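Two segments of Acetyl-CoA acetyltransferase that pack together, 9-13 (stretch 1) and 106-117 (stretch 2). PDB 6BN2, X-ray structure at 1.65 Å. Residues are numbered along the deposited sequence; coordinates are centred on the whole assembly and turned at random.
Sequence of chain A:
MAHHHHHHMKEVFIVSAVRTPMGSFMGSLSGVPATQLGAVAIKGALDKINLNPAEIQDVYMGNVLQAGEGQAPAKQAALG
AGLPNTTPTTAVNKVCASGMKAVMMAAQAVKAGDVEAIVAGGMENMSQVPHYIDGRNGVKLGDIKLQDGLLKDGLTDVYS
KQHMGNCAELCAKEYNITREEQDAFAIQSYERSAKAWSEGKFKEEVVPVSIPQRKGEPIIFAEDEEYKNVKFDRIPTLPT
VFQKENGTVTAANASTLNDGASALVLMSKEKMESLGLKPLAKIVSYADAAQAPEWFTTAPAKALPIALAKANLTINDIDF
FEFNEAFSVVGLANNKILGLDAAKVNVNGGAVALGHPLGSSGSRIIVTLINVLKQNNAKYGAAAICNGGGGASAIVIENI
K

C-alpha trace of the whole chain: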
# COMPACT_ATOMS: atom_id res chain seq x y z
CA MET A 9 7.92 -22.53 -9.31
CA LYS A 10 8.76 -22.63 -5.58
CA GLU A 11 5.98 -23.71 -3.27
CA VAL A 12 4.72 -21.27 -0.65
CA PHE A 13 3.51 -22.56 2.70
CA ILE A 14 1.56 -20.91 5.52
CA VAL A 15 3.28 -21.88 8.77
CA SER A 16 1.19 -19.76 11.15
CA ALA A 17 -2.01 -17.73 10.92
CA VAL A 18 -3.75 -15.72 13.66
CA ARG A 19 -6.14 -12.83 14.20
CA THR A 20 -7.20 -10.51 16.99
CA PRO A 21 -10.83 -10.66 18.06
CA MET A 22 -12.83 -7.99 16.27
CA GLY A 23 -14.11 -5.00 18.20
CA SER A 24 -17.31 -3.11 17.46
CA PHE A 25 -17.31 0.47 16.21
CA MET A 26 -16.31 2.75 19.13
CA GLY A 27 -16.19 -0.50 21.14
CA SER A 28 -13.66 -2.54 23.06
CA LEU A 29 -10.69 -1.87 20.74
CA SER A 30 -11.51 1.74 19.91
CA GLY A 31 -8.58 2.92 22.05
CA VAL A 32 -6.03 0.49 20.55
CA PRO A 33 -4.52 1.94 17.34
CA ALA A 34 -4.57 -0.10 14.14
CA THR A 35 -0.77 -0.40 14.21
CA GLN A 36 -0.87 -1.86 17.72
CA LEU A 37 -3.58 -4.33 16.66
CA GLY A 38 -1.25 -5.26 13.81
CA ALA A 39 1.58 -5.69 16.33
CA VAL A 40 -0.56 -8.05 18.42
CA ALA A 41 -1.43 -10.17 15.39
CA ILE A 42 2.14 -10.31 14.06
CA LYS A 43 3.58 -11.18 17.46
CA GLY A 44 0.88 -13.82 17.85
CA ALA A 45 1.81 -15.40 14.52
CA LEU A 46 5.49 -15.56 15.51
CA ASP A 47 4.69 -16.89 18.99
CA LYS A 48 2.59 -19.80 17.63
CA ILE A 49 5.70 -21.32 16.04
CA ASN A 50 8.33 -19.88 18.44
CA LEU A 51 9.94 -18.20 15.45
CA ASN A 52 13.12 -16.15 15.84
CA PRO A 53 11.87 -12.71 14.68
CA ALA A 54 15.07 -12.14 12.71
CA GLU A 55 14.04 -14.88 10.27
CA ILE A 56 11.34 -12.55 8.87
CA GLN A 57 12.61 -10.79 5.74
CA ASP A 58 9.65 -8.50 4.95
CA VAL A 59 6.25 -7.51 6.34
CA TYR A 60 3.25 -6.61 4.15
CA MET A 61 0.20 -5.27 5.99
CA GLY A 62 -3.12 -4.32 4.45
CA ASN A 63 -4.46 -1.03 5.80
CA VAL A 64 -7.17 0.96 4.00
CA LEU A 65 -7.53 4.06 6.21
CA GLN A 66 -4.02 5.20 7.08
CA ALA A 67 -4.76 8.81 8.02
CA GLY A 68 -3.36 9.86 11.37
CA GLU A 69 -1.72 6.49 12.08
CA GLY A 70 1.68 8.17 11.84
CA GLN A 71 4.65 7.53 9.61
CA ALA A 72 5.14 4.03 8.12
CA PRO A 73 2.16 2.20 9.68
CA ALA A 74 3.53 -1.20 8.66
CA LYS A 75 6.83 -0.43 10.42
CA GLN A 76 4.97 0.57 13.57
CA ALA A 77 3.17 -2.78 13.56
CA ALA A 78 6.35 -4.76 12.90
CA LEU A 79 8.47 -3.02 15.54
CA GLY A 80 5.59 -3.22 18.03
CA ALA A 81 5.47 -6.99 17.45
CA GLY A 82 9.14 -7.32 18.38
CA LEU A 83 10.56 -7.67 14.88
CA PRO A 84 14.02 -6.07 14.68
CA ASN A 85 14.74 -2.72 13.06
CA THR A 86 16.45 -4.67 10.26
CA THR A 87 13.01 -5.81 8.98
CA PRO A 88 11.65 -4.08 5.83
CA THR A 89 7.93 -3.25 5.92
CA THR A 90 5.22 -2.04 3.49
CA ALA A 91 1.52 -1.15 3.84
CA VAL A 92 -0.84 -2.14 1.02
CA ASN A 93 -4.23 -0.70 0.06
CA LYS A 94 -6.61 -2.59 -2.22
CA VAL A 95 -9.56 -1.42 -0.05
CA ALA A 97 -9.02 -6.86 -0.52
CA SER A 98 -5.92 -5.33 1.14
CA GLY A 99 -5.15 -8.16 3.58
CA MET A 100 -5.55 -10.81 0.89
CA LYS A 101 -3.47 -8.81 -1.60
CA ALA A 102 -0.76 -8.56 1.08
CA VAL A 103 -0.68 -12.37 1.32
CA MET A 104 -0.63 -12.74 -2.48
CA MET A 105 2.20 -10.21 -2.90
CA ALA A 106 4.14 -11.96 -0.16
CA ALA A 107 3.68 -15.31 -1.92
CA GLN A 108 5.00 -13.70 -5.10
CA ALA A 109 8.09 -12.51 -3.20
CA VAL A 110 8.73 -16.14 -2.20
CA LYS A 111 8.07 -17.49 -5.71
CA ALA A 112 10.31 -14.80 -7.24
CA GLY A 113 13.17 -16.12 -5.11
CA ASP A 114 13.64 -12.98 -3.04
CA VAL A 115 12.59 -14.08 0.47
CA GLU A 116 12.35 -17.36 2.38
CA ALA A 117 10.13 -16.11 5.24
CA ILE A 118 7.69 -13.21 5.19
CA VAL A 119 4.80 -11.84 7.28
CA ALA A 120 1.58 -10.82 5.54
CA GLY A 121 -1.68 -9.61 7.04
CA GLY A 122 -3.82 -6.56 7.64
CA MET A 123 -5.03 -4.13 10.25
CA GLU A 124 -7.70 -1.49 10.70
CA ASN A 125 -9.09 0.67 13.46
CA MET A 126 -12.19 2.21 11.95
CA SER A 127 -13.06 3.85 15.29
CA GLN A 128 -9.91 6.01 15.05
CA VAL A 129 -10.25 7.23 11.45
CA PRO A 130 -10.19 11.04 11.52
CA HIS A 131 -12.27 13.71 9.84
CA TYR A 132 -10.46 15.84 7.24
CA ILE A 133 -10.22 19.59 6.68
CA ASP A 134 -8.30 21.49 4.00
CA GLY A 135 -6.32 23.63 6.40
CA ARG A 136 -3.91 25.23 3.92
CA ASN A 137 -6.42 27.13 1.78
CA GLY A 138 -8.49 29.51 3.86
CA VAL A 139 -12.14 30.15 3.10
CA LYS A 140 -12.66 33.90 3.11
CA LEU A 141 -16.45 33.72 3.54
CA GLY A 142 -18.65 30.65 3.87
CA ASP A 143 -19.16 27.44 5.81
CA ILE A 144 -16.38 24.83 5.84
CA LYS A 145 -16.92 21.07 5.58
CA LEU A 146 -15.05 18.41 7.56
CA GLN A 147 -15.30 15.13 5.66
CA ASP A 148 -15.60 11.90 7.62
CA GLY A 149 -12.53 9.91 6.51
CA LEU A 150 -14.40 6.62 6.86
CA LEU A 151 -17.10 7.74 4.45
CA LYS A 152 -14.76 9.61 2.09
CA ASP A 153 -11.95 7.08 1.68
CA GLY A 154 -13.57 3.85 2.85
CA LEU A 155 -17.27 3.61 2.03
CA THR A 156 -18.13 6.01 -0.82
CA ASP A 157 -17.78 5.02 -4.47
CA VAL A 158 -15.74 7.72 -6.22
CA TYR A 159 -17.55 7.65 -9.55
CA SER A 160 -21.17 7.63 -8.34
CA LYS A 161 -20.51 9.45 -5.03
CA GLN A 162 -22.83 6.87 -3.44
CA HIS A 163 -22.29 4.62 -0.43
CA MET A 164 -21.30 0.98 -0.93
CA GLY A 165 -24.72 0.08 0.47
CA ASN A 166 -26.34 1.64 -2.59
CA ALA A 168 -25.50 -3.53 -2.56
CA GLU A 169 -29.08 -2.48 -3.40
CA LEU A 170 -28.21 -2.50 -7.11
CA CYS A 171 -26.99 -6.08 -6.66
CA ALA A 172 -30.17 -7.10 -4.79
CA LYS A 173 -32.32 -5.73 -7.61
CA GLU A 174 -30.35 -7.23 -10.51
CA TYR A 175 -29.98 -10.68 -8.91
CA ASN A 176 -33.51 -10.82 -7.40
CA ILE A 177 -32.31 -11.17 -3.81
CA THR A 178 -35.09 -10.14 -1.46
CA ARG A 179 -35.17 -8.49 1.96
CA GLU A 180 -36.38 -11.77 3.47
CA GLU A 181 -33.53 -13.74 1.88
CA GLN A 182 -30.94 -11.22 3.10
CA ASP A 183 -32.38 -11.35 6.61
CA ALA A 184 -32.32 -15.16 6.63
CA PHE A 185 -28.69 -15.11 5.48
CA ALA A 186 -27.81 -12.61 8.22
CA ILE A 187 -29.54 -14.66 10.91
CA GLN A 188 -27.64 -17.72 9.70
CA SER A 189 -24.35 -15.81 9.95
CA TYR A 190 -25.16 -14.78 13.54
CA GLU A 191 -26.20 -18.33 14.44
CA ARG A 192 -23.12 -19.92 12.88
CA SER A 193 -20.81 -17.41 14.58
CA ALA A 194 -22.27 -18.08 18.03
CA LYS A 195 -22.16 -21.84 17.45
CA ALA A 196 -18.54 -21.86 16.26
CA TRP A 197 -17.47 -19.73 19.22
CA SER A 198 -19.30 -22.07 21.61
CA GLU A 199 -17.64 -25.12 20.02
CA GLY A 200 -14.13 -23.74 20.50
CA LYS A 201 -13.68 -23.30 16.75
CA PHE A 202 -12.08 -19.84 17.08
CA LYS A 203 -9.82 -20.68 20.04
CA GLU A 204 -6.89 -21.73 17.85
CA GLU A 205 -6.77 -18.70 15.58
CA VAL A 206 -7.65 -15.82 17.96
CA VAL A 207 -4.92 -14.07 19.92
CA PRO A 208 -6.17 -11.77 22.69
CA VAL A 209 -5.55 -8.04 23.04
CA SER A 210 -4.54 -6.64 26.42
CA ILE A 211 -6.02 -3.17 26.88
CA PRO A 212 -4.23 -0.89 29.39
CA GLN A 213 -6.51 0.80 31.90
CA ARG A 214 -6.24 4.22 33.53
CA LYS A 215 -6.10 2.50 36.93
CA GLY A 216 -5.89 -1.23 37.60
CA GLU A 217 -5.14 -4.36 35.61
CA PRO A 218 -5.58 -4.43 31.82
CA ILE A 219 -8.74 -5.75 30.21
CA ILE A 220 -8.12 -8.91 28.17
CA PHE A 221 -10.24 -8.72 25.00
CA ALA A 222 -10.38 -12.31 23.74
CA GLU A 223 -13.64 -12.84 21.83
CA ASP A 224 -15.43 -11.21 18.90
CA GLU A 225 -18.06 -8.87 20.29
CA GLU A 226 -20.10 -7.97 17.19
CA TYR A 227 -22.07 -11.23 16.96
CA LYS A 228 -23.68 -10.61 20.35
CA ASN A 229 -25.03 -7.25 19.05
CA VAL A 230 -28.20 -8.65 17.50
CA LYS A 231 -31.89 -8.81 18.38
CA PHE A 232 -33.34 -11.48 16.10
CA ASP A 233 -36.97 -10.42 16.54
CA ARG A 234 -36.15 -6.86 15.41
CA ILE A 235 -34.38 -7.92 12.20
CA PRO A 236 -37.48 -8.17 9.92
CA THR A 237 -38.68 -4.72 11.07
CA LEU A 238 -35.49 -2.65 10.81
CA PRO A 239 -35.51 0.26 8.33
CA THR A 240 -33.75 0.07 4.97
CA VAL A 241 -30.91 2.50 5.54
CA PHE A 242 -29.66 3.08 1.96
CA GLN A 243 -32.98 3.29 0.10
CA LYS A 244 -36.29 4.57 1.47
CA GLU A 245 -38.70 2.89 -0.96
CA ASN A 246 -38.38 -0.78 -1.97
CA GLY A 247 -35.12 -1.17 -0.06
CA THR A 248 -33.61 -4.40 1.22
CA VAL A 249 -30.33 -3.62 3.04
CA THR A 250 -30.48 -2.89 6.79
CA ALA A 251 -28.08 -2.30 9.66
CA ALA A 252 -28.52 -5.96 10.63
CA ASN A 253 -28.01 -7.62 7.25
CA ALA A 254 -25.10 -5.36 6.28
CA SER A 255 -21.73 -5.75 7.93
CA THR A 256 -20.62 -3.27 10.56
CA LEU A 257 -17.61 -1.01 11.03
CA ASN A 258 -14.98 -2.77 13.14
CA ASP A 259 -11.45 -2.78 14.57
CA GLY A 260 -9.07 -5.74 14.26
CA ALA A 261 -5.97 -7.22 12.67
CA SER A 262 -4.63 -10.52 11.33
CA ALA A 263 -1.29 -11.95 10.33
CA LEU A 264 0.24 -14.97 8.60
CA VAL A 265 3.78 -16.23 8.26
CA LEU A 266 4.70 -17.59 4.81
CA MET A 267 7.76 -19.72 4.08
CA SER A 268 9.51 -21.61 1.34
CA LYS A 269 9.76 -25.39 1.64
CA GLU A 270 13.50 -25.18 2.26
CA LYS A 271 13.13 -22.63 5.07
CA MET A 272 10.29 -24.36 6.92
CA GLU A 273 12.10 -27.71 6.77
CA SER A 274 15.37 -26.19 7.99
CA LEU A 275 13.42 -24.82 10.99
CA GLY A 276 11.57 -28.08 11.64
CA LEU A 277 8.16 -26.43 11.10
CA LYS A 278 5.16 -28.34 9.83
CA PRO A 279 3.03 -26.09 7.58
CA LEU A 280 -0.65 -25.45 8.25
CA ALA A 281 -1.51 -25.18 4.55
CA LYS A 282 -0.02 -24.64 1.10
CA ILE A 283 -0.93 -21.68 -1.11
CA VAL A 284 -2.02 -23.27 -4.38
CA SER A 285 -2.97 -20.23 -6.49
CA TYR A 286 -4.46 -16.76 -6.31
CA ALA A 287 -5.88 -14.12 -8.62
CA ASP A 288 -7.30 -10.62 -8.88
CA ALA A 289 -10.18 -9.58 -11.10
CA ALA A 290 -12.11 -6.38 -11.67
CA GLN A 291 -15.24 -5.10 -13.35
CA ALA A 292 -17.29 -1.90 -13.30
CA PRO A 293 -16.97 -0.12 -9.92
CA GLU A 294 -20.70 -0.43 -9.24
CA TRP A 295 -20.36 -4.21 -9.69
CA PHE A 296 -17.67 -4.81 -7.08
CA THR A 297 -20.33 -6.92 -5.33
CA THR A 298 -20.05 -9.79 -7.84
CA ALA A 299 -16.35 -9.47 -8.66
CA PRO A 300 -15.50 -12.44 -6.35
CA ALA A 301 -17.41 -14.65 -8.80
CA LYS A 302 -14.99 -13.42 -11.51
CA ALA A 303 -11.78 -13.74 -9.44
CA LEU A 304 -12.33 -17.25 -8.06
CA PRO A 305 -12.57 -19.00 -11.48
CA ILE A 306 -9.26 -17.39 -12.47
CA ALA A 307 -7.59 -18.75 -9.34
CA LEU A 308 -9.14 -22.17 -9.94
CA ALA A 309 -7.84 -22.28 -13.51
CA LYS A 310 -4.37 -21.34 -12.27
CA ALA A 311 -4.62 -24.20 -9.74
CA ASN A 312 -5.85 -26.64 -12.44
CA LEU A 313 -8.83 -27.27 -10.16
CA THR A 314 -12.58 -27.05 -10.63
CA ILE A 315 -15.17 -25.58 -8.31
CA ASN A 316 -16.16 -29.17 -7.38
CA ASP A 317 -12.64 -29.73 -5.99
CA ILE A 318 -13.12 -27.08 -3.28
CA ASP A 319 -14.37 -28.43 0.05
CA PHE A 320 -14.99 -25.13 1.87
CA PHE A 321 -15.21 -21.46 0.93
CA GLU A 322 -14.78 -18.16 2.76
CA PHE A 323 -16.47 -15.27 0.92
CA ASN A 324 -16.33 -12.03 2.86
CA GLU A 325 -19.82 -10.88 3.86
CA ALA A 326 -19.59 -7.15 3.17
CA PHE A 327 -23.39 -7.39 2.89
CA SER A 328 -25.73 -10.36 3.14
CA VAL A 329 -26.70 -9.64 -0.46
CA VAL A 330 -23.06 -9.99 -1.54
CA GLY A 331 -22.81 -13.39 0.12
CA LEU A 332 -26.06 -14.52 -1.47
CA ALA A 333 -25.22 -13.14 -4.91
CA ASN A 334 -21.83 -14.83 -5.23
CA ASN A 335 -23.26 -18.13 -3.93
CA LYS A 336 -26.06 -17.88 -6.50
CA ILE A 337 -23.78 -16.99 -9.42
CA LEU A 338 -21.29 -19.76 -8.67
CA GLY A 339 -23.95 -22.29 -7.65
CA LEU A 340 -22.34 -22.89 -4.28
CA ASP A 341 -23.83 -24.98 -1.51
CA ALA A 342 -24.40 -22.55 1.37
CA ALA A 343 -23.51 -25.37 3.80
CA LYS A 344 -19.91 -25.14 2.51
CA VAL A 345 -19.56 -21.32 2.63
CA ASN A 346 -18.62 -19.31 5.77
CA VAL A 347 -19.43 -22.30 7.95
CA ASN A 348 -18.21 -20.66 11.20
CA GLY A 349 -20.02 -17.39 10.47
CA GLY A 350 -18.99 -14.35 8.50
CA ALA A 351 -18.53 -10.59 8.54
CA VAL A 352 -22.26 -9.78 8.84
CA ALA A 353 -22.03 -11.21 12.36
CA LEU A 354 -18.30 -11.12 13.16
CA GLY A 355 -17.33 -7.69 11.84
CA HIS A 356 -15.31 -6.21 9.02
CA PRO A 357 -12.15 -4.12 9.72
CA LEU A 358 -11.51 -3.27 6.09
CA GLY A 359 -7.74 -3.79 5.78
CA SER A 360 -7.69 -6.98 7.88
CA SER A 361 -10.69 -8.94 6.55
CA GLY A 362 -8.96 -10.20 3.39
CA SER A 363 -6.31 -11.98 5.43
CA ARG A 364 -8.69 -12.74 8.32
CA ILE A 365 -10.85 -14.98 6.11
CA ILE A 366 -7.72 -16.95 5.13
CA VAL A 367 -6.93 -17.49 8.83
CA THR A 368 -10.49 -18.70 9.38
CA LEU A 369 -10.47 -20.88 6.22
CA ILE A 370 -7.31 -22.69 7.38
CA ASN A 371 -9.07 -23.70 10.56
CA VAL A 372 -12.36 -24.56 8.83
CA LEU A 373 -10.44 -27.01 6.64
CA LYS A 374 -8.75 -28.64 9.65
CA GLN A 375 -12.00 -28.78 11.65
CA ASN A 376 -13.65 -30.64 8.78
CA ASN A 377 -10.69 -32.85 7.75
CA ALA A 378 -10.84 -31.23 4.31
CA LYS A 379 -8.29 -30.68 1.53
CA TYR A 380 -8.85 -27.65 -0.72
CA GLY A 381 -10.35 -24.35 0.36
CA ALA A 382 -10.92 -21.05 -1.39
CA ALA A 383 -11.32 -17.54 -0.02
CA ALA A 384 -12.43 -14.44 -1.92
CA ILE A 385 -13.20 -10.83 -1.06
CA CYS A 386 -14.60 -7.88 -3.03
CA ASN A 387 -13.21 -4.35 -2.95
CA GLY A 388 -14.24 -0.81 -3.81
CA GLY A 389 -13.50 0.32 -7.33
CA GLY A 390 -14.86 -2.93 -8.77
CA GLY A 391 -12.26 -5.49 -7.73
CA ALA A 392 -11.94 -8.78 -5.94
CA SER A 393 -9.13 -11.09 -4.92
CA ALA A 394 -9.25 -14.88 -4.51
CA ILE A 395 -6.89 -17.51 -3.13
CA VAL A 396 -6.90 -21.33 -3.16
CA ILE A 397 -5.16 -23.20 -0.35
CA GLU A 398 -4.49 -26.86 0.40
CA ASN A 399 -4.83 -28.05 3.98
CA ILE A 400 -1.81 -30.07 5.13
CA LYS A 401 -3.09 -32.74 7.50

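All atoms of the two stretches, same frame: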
# COMPACT_ATOMS: atom_id res chain seq x y z
N MET A 9 7.96 -23.66 -10.24
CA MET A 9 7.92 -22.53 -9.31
C MET A 9 7.96 -23.03 -7.86
O MET A 9 7.34 -24.05 -7.54
CB MET A 9 6.66 -21.69 -9.55
CG MET A 9 6.84 -20.19 -9.29
SD MET A 9 7.67 -19.30 -10.63
CE MET A 9 6.54 -19.57 -11.99
N LYS A 10 8.69 -22.31 -7.00
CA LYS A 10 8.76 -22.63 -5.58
C LYS A 10 7.37 -22.72 -4.96
O LYS A 10 6.49 -21.90 -5.25
CB LYS A 10 9.53 -21.55 -4.82
CG LYS A 10 11.03 -21.64 -4.84
CD LYS A 10 11.59 -20.66 -3.83
CE LYS A 10 13.09 -20.55 -3.96
NZ LYS A 10 13.66 -19.76 -2.84
N GLU A 11 7.20 -23.68 -4.07
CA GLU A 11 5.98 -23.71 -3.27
C GLU A 11 6.03 -22.67 -2.17
O GLU A 11 7.11 -22.26 -1.71
CB GLU A 11 5.78 -25.10 -2.67
CG GLU A 11 5.58 -26.20 -3.69
CD GLU A 11 5.66 -27.58 -3.07
OE1 GLU A 11 6.70 -27.90 -2.46
OE2 GLU A 11 4.67 -28.34 -3.17
N VAL A 12 4.85 -22.22 -1.74
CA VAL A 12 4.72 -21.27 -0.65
C VAL A 12 3.79 -21.87 0.38
O VAL A 12 2.66 -22.24 0.06
CB VAL A 12 4.15 -19.92 -1.12
CG1 VAL A 12 4.19 -18.90 0.03
CG2 VAL A 12 4.96 -19.44 -2.32
N PHE A 13 4.27 -21.96 1.62
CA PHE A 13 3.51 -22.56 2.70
C PHE A 13 3.14 -21.52 3.75
O PHE A 13 3.88 -20.56 3.98
CB PHE A 13 4.32 -23.67 3.36
CG PHE A 13 4.54 -24.83 2.46
CD1 PHE A 13 3.62 -25.87 2.42
CD2 PHE A 13 5.66 -24.88 1.64
CE1 PHE A 13 3.81 -26.95 1.57
CE2 PHE A 13 5.85 -25.95 0.79
CZ PHE A 13 4.93 -26.99 0.76
N ALA A 106 3.11 -11.28 -0.91
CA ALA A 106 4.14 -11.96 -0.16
C ALA A 106 4.47 -13.32 -0.78
O ALA A 106 5.64 -13.72 -0.86
CB ALA A 106 3.70 -12.12 1.30
N ALA A 107 3.44 -14.04 -1.23
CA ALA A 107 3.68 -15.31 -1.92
C ALA A 107 4.50 -15.09 -3.18
O ALA A 107 5.40 -15.88 -3.51
CB ALA A 107 2.34 -15.99 -2.22
N GLN A 108 4.23 -13.99 -3.90
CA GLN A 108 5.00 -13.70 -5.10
C GLN A 108 6.45 -13.40 -4.76
O GLN A 108 7.34 -13.75 -5.54
CB GLN A 108 4.37 -12.52 -5.86
CG GLN A 108 3.02 -12.92 -6.46
CD GLN A 108 2.25 -11.76 -7.04
OE1 GLN A 108 2.16 -10.70 -6.44
NE2 GLN A 108 1.69 -11.95 -8.23
N ALA A 109 6.71 -12.75 -3.62
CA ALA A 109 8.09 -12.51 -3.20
C ALA A 109 8.82 -13.83 -2.93
O ALA A 109 10.03 -13.95 -3.23
CB ALA A 109 8.13 -11.63 -1.95
N VAL A 110 8.12 -14.82 -2.38
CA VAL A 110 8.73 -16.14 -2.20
C VAL A 110 8.96 -16.82 -3.55
O VAL A 110 10.05 -17.35 -3.82
CB VAL A 110 7.87 -17.03 -1.27
CG1 VAL A 110 8.49 -18.45 -1.13
CG2 VAL A 110 7.74 -16.40 0.12
N LYS A 111 7.94 -16.82 -4.41
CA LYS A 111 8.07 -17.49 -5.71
C LYS A 111 9.13 -16.84 -6.59
O LYS A 111 9.78 -17.53 -7.39
CB LYS A 111 6.71 -17.51 -6.42
CG LYS A 111 5.71 -18.41 -5.74
CD LYS A 111 4.29 -18.20 -6.22
CE LYS A 111 4.07 -18.66 -7.64
NZ LYS A 111 2.60 -18.64 -7.94
N ALA A 112 9.31 -15.53 -6.46
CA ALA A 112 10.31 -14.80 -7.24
C ALA A 112 11.72 -15.05 -6.75
O ALA A 112 12.67 -14.57 -7.39
CB ALA A 112 10.01 -13.30 -7.22
N GLY A 113 11.88 -15.76 -5.64
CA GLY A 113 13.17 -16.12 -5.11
C GLY A 113 13.77 -15.13 -4.14
O GLY A 113 14.92 -15.32 -3.72
N ASP A 114 13.03 -14.10 -3.75
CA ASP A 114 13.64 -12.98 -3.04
C ASP A 114 13.62 -13.14 -1.53
O ASP A 114 14.50 -12.58 -0.86
CB ASP A 114 12.94 -11.68 -3.41
CG ASP A 114 13.18 -11.30 -4.84
OD1 ASP A 114 14.36 -11.28 -5.23
OD2 ASP A 114 12.19 -11.04 -5.55
N VAL A 115 12.64 -13.86 -0.98
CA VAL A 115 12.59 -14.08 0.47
C VAL A 115 12.24 -15.53 0.74
O VAL A 115 11.57 -16.20 -0.07
CB VAL A 115 11.56 -13.17 1.17
CG1 VAL A 115 11.91 -11.67 0.96
CG2 VAL A 115 10.16 -13.49 0.67
N GLU A 116 12.68 -16.02 1.90
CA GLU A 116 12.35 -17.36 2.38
C GLU A 116 11.31 -17.35 3.50
O GLU A 116 10.68 -18.38 3.74
CB GLU A 116 13.61 -18.06 2.90
CG GLU A 116 14.72 -18.17 1.86
CD GLU A 116 14.40 -19.16 0.77
OE1 GLU A 116 14.16 -20.36 1.07
OE2 GLU A 116 14.40 -18.74 -0.41
N ALA A 117 11.12 -16.21 4.17
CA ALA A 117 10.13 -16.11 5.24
C ALA A 117 9.63 -14.68 5.26
O ALA A 117 10.44 -13.75 5.21
CB ALA A 117 10.73 -16.48 6.61
O HOH W 1 12.33 -17.64 -2.37
O HOH W 2 14.04 -21.90 -1.19
O HOH W 3 10.14 -20.10 -7.88

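Stretch 1 runs as an extended segment beside the helix of stretch 2. The two are far apart in the chain: touching residues are at least 95 positions apart in sequence. The CA atoms of Lys10 and Lys111 lie 5.2 Å apart, and those of Val12 and Ala107 lie 6.2 Å apart. As stretch 1 goes forward, its neighbours on the helix therefore go backward. No direct hydrogen bond joins the two stretches. Apolar contact, one salt bridge and three waters hold them together, and 410 Å² of surface is buried in all.

Lys10 covers the most surface. Its CA-to-CB bond points toward stretch 2, and chi2 to chi4 are all t, so the chain is extended from CA to NZ. Along the way, Lys10 CD sits 3.7 Å from Val110 O. At its tip, Lys10 NZ forms a salt bridge with Glu116 OE2 at 2.7 Å. The CA-to-CB bond of Glu116 points away from stretch 1, but the end of its side chain comes back to meet the ammonium group. Water 1 accepts from Lys10 NZ at 2.5 Å and lies 2.7 Å from Val110 O and 2.8 Å from Val115 O. Water 2 accepts from Lys10 NZ at 2.7 Å and donates to Glu116 OE1 at 2.7 Å. It thus bridges the same charged pair through the second carboxylate oxygen. The Lys10 backbone is tied as well: water 3 accepts from Lys10 N at 2.8 Å and donates to Lys111 O at 2.6 Å.

Lys111 contributes through its aliphatic part. Its CG lies 3.6 Å from Lys10 O and also 3.6 Å from Val12 CG2. Further out, Lys111 CE meets Met9 CG at 3.6 Å. The methylenes pack against stretch 1, while the amino group is hydrogen-bonded elsewhere in the structure.

Val12 supplies the buried apolar contact. The CA-to-CB bond of Val12 points toward stretch 2, and chi1 is t. Val12 CG2 is 3.9 Å from Val110 CG1, and Val12 CG1 is 4.1 Å from Ala107 CB. Val12 CG2 also lies 3.8 Å from Ala107 O.

Gly113 follows the helix with a positive phi of 90° in a Schellman motif. Gly113 N donates a hydrogen bond to Val110 O at 3.0 Å, and Asp114 N donates one to Ala109 O at 3.0 Å. At these backbone angles a CB would be jammed against the preceding carbonyl oxygen, so glycine suits the turn.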